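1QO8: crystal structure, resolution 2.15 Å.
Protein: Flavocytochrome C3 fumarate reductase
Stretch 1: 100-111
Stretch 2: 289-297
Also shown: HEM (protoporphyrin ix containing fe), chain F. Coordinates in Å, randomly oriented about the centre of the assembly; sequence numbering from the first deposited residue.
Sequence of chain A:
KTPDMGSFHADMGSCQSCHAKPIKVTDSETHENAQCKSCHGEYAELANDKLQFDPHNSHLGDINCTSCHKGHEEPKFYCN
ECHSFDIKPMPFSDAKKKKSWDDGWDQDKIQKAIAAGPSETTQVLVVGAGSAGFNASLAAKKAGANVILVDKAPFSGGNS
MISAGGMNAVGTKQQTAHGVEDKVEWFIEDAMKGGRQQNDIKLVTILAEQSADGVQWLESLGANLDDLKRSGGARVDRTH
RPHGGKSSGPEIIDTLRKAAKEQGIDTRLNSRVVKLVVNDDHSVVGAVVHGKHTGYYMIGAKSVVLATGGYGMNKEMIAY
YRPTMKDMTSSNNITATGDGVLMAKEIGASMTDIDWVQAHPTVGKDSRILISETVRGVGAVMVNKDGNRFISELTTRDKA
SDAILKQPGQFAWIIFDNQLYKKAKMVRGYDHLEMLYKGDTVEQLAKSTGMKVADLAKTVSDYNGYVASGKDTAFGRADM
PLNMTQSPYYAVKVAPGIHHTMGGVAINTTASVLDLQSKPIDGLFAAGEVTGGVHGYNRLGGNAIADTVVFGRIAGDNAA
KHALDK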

# COMPACT_ATOMS: atom_id res chain seq x y z
N SER A 100 -15.88 19.85 15.89
CA SER A 100 -14.59 19.53 16.45
C SER A 100 -13.56 20.60 16.08
O SER A 100 -13.42 21.03 14.94
CB SER A 100 -14.04 18.19 15.95
OG SER A 100 -12.73 18.01 16.55
N TRP A 101 -12.67 20.88 17.03
CA TRP A 101 -11.59 21.84 16.73
C TRP A 101 -10.68 21.24 15.66
O TRP A 101 -9.94 21.94 14.99
CB TRP A 101 -10.78 22.01 18.00
CG TRP A 101 -9.96 20.85 18.51
CD1 TRP A 101 -10.38 19.95 19.45
CD2 TRP A 101 -8.59 20.54 18.19
NE1 TRP A 101 -9.35 19.06 19.66
CE2 TRP A 101 -8.23 19.40 18.97
CE3 TRP A 101 -7.64 21.07 17.30
CZ2 TRP A 101 -6.99 18.79 18.90
CZ3 TRP A 101 -6.37 20.49 17.25
CH2 TRP A 101 -6.08 19.32 18.02
N ASP A 102 -10.56 19.91 15.69
CA ASP A 102 -9.60 19.23 14.84
C ASP A 102 -10.22 18.95 13.47
O ASP A 102 -10.84 17.93 13.20
CB ASP A 102 -9.07 18.00 15.56
CG ASP A 102 -8.06 17.27 14.69
OD1 ASP A 102 -7.78 17.73 13.57
OD2 ASP A 102 -7.59 16.21 15.18
N ASP A 103 -10.13 19.89 12.58
CA ASP A 103 -10.84 19.96 11.31
C ASP A 103 -9.95 19.56 10.15
O ASP A 103 -10.20 19.98 9.03
CB ASP A 103 -11.36 21.38 11.07
CG ASP A 103 -10.41 22.53 11.38
OD1 ASP A 103 -9.20 22.35 11.67
OD2 ASP A 103 -10.90 23.69 11.30
N GLY A 104 -8.96 18.70 10.31
CA GLY A 104 -8.06 18.39 9.21
C GLY A 104 -6.82 19.30 9.24
O GLY A 104 -6.38 19.69 10.31
N TRP A 105 -6.26 19.59 8.08
CA TRP A 105 -4.92 20.17 8.00
C TRP A 105 -5.06 21.49 7.23
O TRP A 105 -5.79 21.58 6.23
CB TRP A 105 -3.98 19.13 7.39
CG TRP A 105 -3.60 19.31 5.95
CD1 TRP A 105 -4.42 19.58 4.89
CD2 TRP A 105 -2.28 19.24 5.39
NE1 TRP A 105 -3.70 19.70 3.73
CE2 TRP A 105 -2.38 19.50 4.00
CE3 TRP A 105 -1.01 18.98 5.92
CZ2 TRP A 105 -1.27 19.52 3.15
CZ3 TRP A 105 0.09 19.00 5.08
CH2 TRP A 105 -0.05 19.28 3.71
N ASP A 106 -4.49 22.59 7.70
CA ASP A 106 -4.56 23.82 6.89
C ASP A 106 -3.16 24.09 6.33
O ASP A 106 -2.27 24.55 7.04
CB ASP A 106 -5.14 24.97 7.67
CG ASP A 106 -5.29 26.21 6.81
OD1 ASP A 106 -4.32 26.72 6.23
OD2 ASP A 106 -6.42 26.71 6.68
N GLN A 107 -2.97 23.75 5.05
CA GLN A 107 -1.66 23.77 4.40
C GLN A 107 -1.06 25.17 4.43
O GLN A 107 0.10 25.38 4.83
CB GLN A 107 -1.67 23.18 2.99
CG GLN A 107 -2.94 23.37 2.22
CD GLN A 107 -2.90 23.17 0.72
OE1 GLN A 107 -1.83 23.16 0.08
NE2 GLN A 107 -4.09 22.98 0.11
N ASP A 108 -1.93 26.14 4.17
CA ASP A 108 -1.43 27.55 4.25
C ASP A 108 -0.98 27.93 5.64
O ASP A 108 0.16 28.41 5.82
CB ASP A 108 -2.44 28.39 3.44
CG ASP A 108 -2.26 28.00 1.95
OD1 ASP A 108 -1.15 27.57 1.52
OD2 ASP A 108 -3.18 28.05 1.10
N LYS A 109 -1.68 27.53 6.72
CA LYS A 109 -1.17 27.77 8.08
C LYS A 109 0.02 26.93 8.48
O LYS A 109 0.88 27.31 9.29
CB LYS A 109 -2.28 27.53 9.12
CG LYS A 109 -3.15 28.74 9.35
CD LYS A 109 -4.49 28.36 9.96
CE LYS A 109 -5.44 29.55 9.88
NZ LYS A 109 -6.42 29.40 10.99
N ILE A 110 0.12 25.73 7.89
CA ILE A 110 1.30 24.90 8.16
C ILE A 110 2.56 25.53 7.58
O ILE A 110 3.65 25.54 8.13
CB ILE A 110 0.97 23.50 7.59
CG1 ILE A 110 -0.07 22.82 8.52
CG2 ILE A 110 2.20 22.63 7.49
CD1 ILE A 110 -0.60 21.54 7.90
N GLN A 111 2.45 25.95 6.32
CA GLN A 111 3.48 26.71 5.60
C GLN A 111 3.98 27.93 6.39
O GLN A 111 5.19 28.03 6.67
CB GLN A 111 2.86 27.27 4.31
CG GLN A 111 2.98 26.38 3.10
CD GLN A 111 2.64 27.09 1.79
OE1 GLN A 111 1.55 27.65 1.57
NE2 GLN A 111 3.60 27.04 0.85
N VAL A 289 2.59 21.39 14.78
CA VAL A 289 1.53 21.10 15.70
C VAL A 289 0.35 22.06 15.47
O VAL A 289 0.48 23.28 15.34
CB VAL A 289 1.97 21.33 17.16
CG1 VAL A 289 0.83 20.95 18.12
CG2 VAL A 289 3.20 20.53 17.48
N HIS A 290 -0.84 21.48 15.31
CA HIS A 290 -2.08 22.20 15.46
C HIS A 290 -2.66 21.99 16.85
O HIS A 290 -3.14 20.90 17.15
CB HIS A 290 -3.03 21.79 14.35
CG HIS A 290 -4.33 22.52 14.48
ND1 HIS A 290 -5.42 22.06 13.85
CD2 HIS A 290 -4.71 23.63 15.14
CE1 HIS A 290 -6.47 22.84 14.10
NE2 HIS A 290 -6.04 23.82 14.86
N GLY A 291 -2.52 23.04 17.67
CA GLY A 291 -3.01 23.04 19.03
C GLY A 291 -4.40 23.63 18.95
O GLY A 291 -4.61 24.59 18.18
N LYS A 292 -5.29 23.07 19.78
CA LYS A 292 -6.68 23.53 19.73
C LYS A 292 -6.80 25.04 20.00
O LYS A 292 -7.75 25.64 19.51
CB LYS A 292 -7.40 22.76 20.87
CG LYS A 292 -8.83 23.24 21.17
CD LYS A 292 -9.45 22.29 22.23
CE LYS A 292 -10.95 22.61 22.45
NZ LYS A 292 -11.34 21.77 23.67
N HIS A 293 -6.06 25.53 20.96
CA HIS A 293 -6.27 26.95 21.36
C HIS A 293 -5.23 27.84 20.68
O HIS A 293 -5.45 28.91 20.19
CB HIS A 293 -6.14 27.06 22.92
CG HIS A 293 -7.43 26.42 23.42
ND1 HIS A 293 -7.50 25.31 24.25
CD2 HIS A 293 -8.69 26.75 23.15
CE1 HIS A 293 -8.77 25.03 24.46
NE2 HIS A 293 -9.52 25.88 23.78
N THR A 294 -4.02 27.30 20.63
CA THR A 294 -2.89 28.12 20.18
C THR A 294 -2.76 28.12 18.67
O THR A 294 -2.18 29.03 18.13
CB THR A 294 -1.63 27.59 20.85
OG1 THR A 294 -1.21 26.39 20.27
CG2 THR A 294 -1.87 27.39 22.32
N GLY A 295 -3.33 27.13 17.97
CA GLY A 295 -3.26 27.14 16.51
C GLY A 295 -2.00 26.40 16.09
O GLY A 295 -1.44 25.57 16.84
N TYR A 296 -1.48 26.77 14.93
CA TYR A 296 -0.38 26.06 14.30
C TYR A 296 0.92 26.66 14.71
O TYR A 296 1.07 27.90 14.66
CB TYR A 296 -0.47 26.08 12.79
CG TYR A 296 -1.64 25.29 12.22
CD1 TYR A 296 -2.93 25.81 12.22
CD2 TYR A 296 -1.44 24.03 11.69
CE1 TYR A 296 -3.96 25.06 11.69
CE2 TYR A 296 -2.47 23.29 11.14
CZ TYR A 296 -3.72 23.80 11.16
OH TYR A 296 -4.76 23.10 10.62
N TYR A 297 1.88 25.83 15.04
CA TYR A 297 3.20 26.31 15.46
C TYR A 297 4.22 25.21 15.24
O TYR A 297 3.80 24.04 15.13
CB TYR A 297 3.25 26.73 16.90
CG TYR A 297 3.11 25.69 17.97
CD1 TYR A 297 1.83 25.22 18.28
CD2 TYR A 297 4.19 25.19 18.64
CE1 TYR A 297 1.67 24.25 19.26
CE2 TYR A 297 4.03 24.22 19.62
CZ TYR A 297 2.75 23.76 19.92
OH TYR A 297 2.58 22.83 20.90
CHA HEM F . -12.46 28.46 26.27
CHB HEM F . -13.89 33.07 27.07
CHC HEM F . -15.76 31.90 31.38
CHD HEM F . -14.38 27.32 30.58
C1A HEM F . -12.66 29.83 26.17
C2A HEM F . -12.12 30.64 25.09
C3A HEM F . -12.55 31.88 25.32
C4A HEM F . -13.35 31.90 26.51
CMA HEM F . -12.32 33.15 24.49
CAA HEM F . -11.23 30.12 23.93
CBA HEM F . -11.71 29.34 22.73
CGA HEM F . -10.91 29.09 21.47
O1A HEM F . -11.61 29.24 20.39
O2A HEM F . -9.69 28.74 21.44
C1B HEM F . -14.61 33.13 28.24
C2B HEM F . -15.41 34.26 28.72
C3B HEM F . -15.97 33.92 29.88
C4B HEM F . -15.48 32.60 30.21
CMB HEM F . -15.60 35.56 27.91
CAB HEM F . -16.98 34.70 30.73
CBB HEM F . -18.03 35.48 30.40
C1C HEM F . -15.49 30.55 31.57
C2C HEM F . -15.79 29.78 32.75
C3C HEM F . -15.46 28.54 32.51
C4C HEM F . -14.88 28.46 31.19
CMC HEM F . -16.43 30.37 34.03
CAC HEM F . -15.66 27.23 33.33
CBC HEM F . -16.83 27.01 33.97
C1D HEM F . -13.77 27.19 29.35
C2D HEM F . -13.25 25.99 28.75
C3D HEM F . -12.75 26.32 27.57
C4D HEM F . -12.91 27.77 27.38
CMD HEM F . -13.34 24.60 29.45
CAD HEM F . -12.12 25.46 26.44
CBD HEM F . -13.24 25.24 25.36
CGD HEM F . -14.59 24.78 25.90
O1D HEM F . -14.56 23.83 26.73
O2D HEM F . -15.66 25.33 25.53
NA HEM F . -13.35 30.64 27.08
NB HEM F . -14.71 32.14 29.16
NC HEM F . -14.89 29.72 30.63
ND HEM F . -13.55 28.23 28.50
FE HEM F . -14.20 30.15 28.84
O HOH W 1 -9.13 24.53 15.68
O HOH W 2 -6.06 19.58 12.79

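Stretch 1 lies along a β-hairpin, and its first anchor is Trp101, whose broad indole can serve two neighbours at once. Lys292 packs over one face, its CB 3.9 Å from the centroid of the five-membered ring, so the aliphatic base of the lysine makes a CH-π contact. The indole edge points at the face of His290, with the planes at 79° and Trp101 CE3 3.8 Å from His290 CE1.

The imidazole also reaches stretch 1 through water, as suits a ring with a polar nitrogen on each side. One water donates to Trp101 O and lies 3.3 Å from His290 NE2; a second donates to Asp102 OD1 and Gly104 O and lies 2.8 Å from His290 ND1. Gly104 has phi/psi of 93/-149, where a CB would be jammed against the preceding carbonyl oxygen, so glycine fits this turn.

Asp106 then does double duty. Its backbone N donates to Tyr296 OH (3.0 Å), while its carboxylate caps the helix, OD1 accepting from Lys109 N at 2.8 Å. In that helix, Lys109 lays its CB over the Tyr296 ring, 4.0 Å from the centroid, while the end of its side chain leads away. Ile110, buried, adds an apolar contact from CG1 to Tyr296 CE2 at 3.6 Å. Tyrosine thus combines a polar tip with a greasy ring.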